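Local coordinates for ESAT-6-like protein MAB_3112 (Mycobacterium abscessus, PDB 4I0X) that is of unknown function but, as a secreted ESAT-6-like protein of the WXG100 family, pairs with its partner MAB_3113 in the EsxEF complex, at residues K10-L15 with N61-I66. The protein carries 4 engineered substitutions. Numbering follows the deposited sequence.
Sequences KFAASL and NALTDI
Leu63 lays both methyl groups against Leu15, and its CD2 also reaches Ala12. CD1 of Leu63 lies 3.6 Å from CD2 of Leu15 and also touches CG of that residue. CD2 of Leu63 lies about equally far from CD2 of Leu15 and from CB of Ala12, 4.2 Å in the latter case. The two leucine side chains cross at a slant. The side chain of Leu63 starts out toward helix 4-32. Leu15 leaves its helix pointing neither toward nor away from the other segment. Its CG is anti to the backbone N (chi1 177°), and this carries its CD2 methyl against CD1 of Leu63. Ile66 adds a smaller apolar contact: its CG2 methyl sits 4.0 Å from CB of Ala12, while the end of the longer branch leads away.

Helix 4-32 and helix 40-72 form the helical hairpin of the WXG100 fold. Locally their axes approach to 8.1 Å and run roughly antiparallel, with 148° between the N-to-C directions. The small side chain of Ala12, facing helix 40-72, is consistent with this close approach. The CA atoms of Ala12 and Leu63 are 5.3 Å apart.

Backbone oxygens also take part in the packing. CB of Ala12 lies 3.8 Å from O of Leu63, and CB of Leu63 lies equally near O of Ala12. These are van der Waals contacts. The segments are joined by packing alone, without polar bonds between them. All four touching residues are buried.

Neighbouring turns extend the apolar seam. Leu63 also packs on Ala16 and Met19, and Ala12 on Ala67. From the MAB_3113 chain, Leu37 packs on Leu63 and Asn33 on Leu15.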
loop_
_atom_site.group_PDB
_atom_site.type_symbol
_atom_site.label_atom_id
_atom_site.label_comp_id
_atom_site.label_asym_id
_atom_site.label_seq_id
_atom_site.Cartn_x
_atom_site.Cartn_y
_atom_site.Cartn_z
ATOM N N LYS A 10 8.784 10.779 11.313
ATOM C CA LYS A 10 8.964 11.487 10.046
ATOM C C LYS A 10 8.905 10.505 8.909
ATOM O O LYS A 10 8.331 10.787 7.844
ATOM C CB LYS A 10 10.285 12.257 10.012
ATOM C CG LYS A 10 10.338 13.387 11.013
ATOM C CD LYS A 10 11.645 14.166 10.928
ATOM C CE LYS A 10 11.607 15.103 9.740
ATOM N NZ LYS A 10 12.783 15.999 9.686
ATOM N N PHE A 11 9.454 9.324 9.140
ATOM C CA PHE A 11 9.453 8.297 8.095
ATOM C C PHE A 11 8.027 7.849 7.794
ATOM O O PHE A 11 7.596 7.837 6.639
ATOM C CB PHE A 11 10.295 7.121 8.539
ATOM C CG PHE A 11 10.505 6.081 7.470
ATOM C CD1 PHE A 11 9.484 5.225 7.119
ATOM C CD2 PHE A 11 11.726 5.949 6.840
ATOM C CE1 PHE A 11 9.677 4.246 6.140
ATOM C CE2 PHE A 11 11.917 4.975 5.854
ATOM C CZ PHE A 11 10.885 4.132 5.519
ATOM N N ALA A 12 7.283 7.493 8.829
ATOM C CA ALA A 12 5.895 7.069 8.650
ATOM C C ALA A 12 5.039 8.174 7.974
ATOM O O ALA A 12 4.230 7.899 7.101
ATOM C CB ALA A 12 5.310 6.696 10.000
ATOM N N ALA A 13 5.218 9.422 8.401
ATOM C CA ALA A 13 4.466 10.531 7.853
ATOM C C ALA A 13 4.781 10.731 6.376
ATOM O O ALA A 13 3.877 10.911 5.561
ATOM C CB ALA A 13 4.756 11.790 8.604
ATOM N N SER A 14 6.060 10.676 6.034
ATOM C CA SER A 14 6.487 10.830 4.636
ATOM C C SER A 14 5.939 9.706 3.754
ATOM O O SER A 14 5.476 9.956 2.638
ATOM C CB SER A 14 8.020 10.874 4.541
ATOM O OG SER A 14 8.429 11.143 3.212
ATOM N N LEU A 15 6.007 8.468 4.241
ATOM C CA LEU A 15 5.508 7.348 3.481
ATOM C C LEU A 15 4.003 7.489 3.274
ATOM O O LEU A 15 3.512 7.197 2.205
ATOM C CB LEU A 15 5.843 6.039 4.182
ATOM C CG LEU A 15 5.306 4.769 3.515
ATOM C CD1 LEU A 15 5.849 4.598 2.082
ATOM C CD2 LEU A 15 5.677 3.553 4.384
ATOM N N ASN A 61 -3.796 5.181 6.607
ATOM C CA ASN A 61 -4.399 5.509 7.892
ATOM C C ASN A 61 -3.594 5.023 9.077
ATOM O O ASN A 61 -3.494 5.711 10.097
ATOM C CB ASN A 61 -5.823 4.978 7.982
ATOM C CG ASN A 61 -6.838 5.959 7.395
ATOM O OD1 ASN A 61 -7.121 7.003 7.978
ATOM N ND2 ASN A 61 -7.373 5.632 6.243
ATOM N N ALA A 62 -3.029 3.834 8.951
ATOM C CA ALA A 62 -2.236 3.271 10.042
ATOM C C ALA A 62 -0.927 4.034 10.186
ATOM O O ALA A 62 -0.500 4.314 11.305
ATOM C CB ALA A 62 -1.974 1.791 9.820
ATOM N N LEU A 63 -0.318 4.389 9.065
ATOM C CA LEU A 63 0.915 5.186 9.058
ATOM C C LEU A 63 0.739 6.565 9.675
ATOM O O LEU A 63 1.540 6.992 10.455
ATOM C CB LEU A 63 1.485 5.358 7.631
ATOM C CG LEU A 63 2.096 4.094 7.059
ATOM C CD1 LEU A 63 2.337 4.234 5.592
ATOM C CD2 LEU A 63 3.395 3.709 7.785
ATOM N N THR A 64 -0.319 7.242 9.311
ATOM C CA THR A 64 -0.647 8.531 9.850
ATOM C C THR A 64 -0.895 8.482 11.341
ATOM O O THR A 64 -0.462 9.358 12.067
ATOM C CB THR A 64 -1.914 9.058 9.137
ATOM O OG1 THR A 64 -1.592 9.302 7.754
ATOM C CG2 THR A 64 -2.393 10.293 9.758
ATOM N N ASP A 65 -1.629 7.473 11.786
ATOM C CA ASP A 65 -1.870 7.282 13.213
ATOM C C ASP A 65 -0.574 7.100 13.971
ATOM O O ASP A 65 -0.339 7.789 14.927
ATOM C CB ASP A 65 -2.777 6.075 13.472
ATOM C CG ASP A 65 -4.170 6.262 12.916
ATOM O OD1 ASP A 65 -4.554 7.419 12.626
ATOM O OD2 ASP A 65 -4.884 5.242 12.771
ATOM N N ILE A 66 0.274 6.166 13.569
ATOM C CA ILE A 66 1.473 5.944 14.367
ATOM C C ILE A 66 2.385 7.163 14.254
ATOM O O ILE A 66 3.066 7.507 15.196
ATOM C CB ILE A 66 2.226 4.635 13.951
ATOM C CG1 ILE A 66 3.241 4.184 15.004
ATOM C CG2 ILE A 66 2.953 4.825 12.650
ATOM C CD1 ILE A 66 2.738 4.170 16.387
#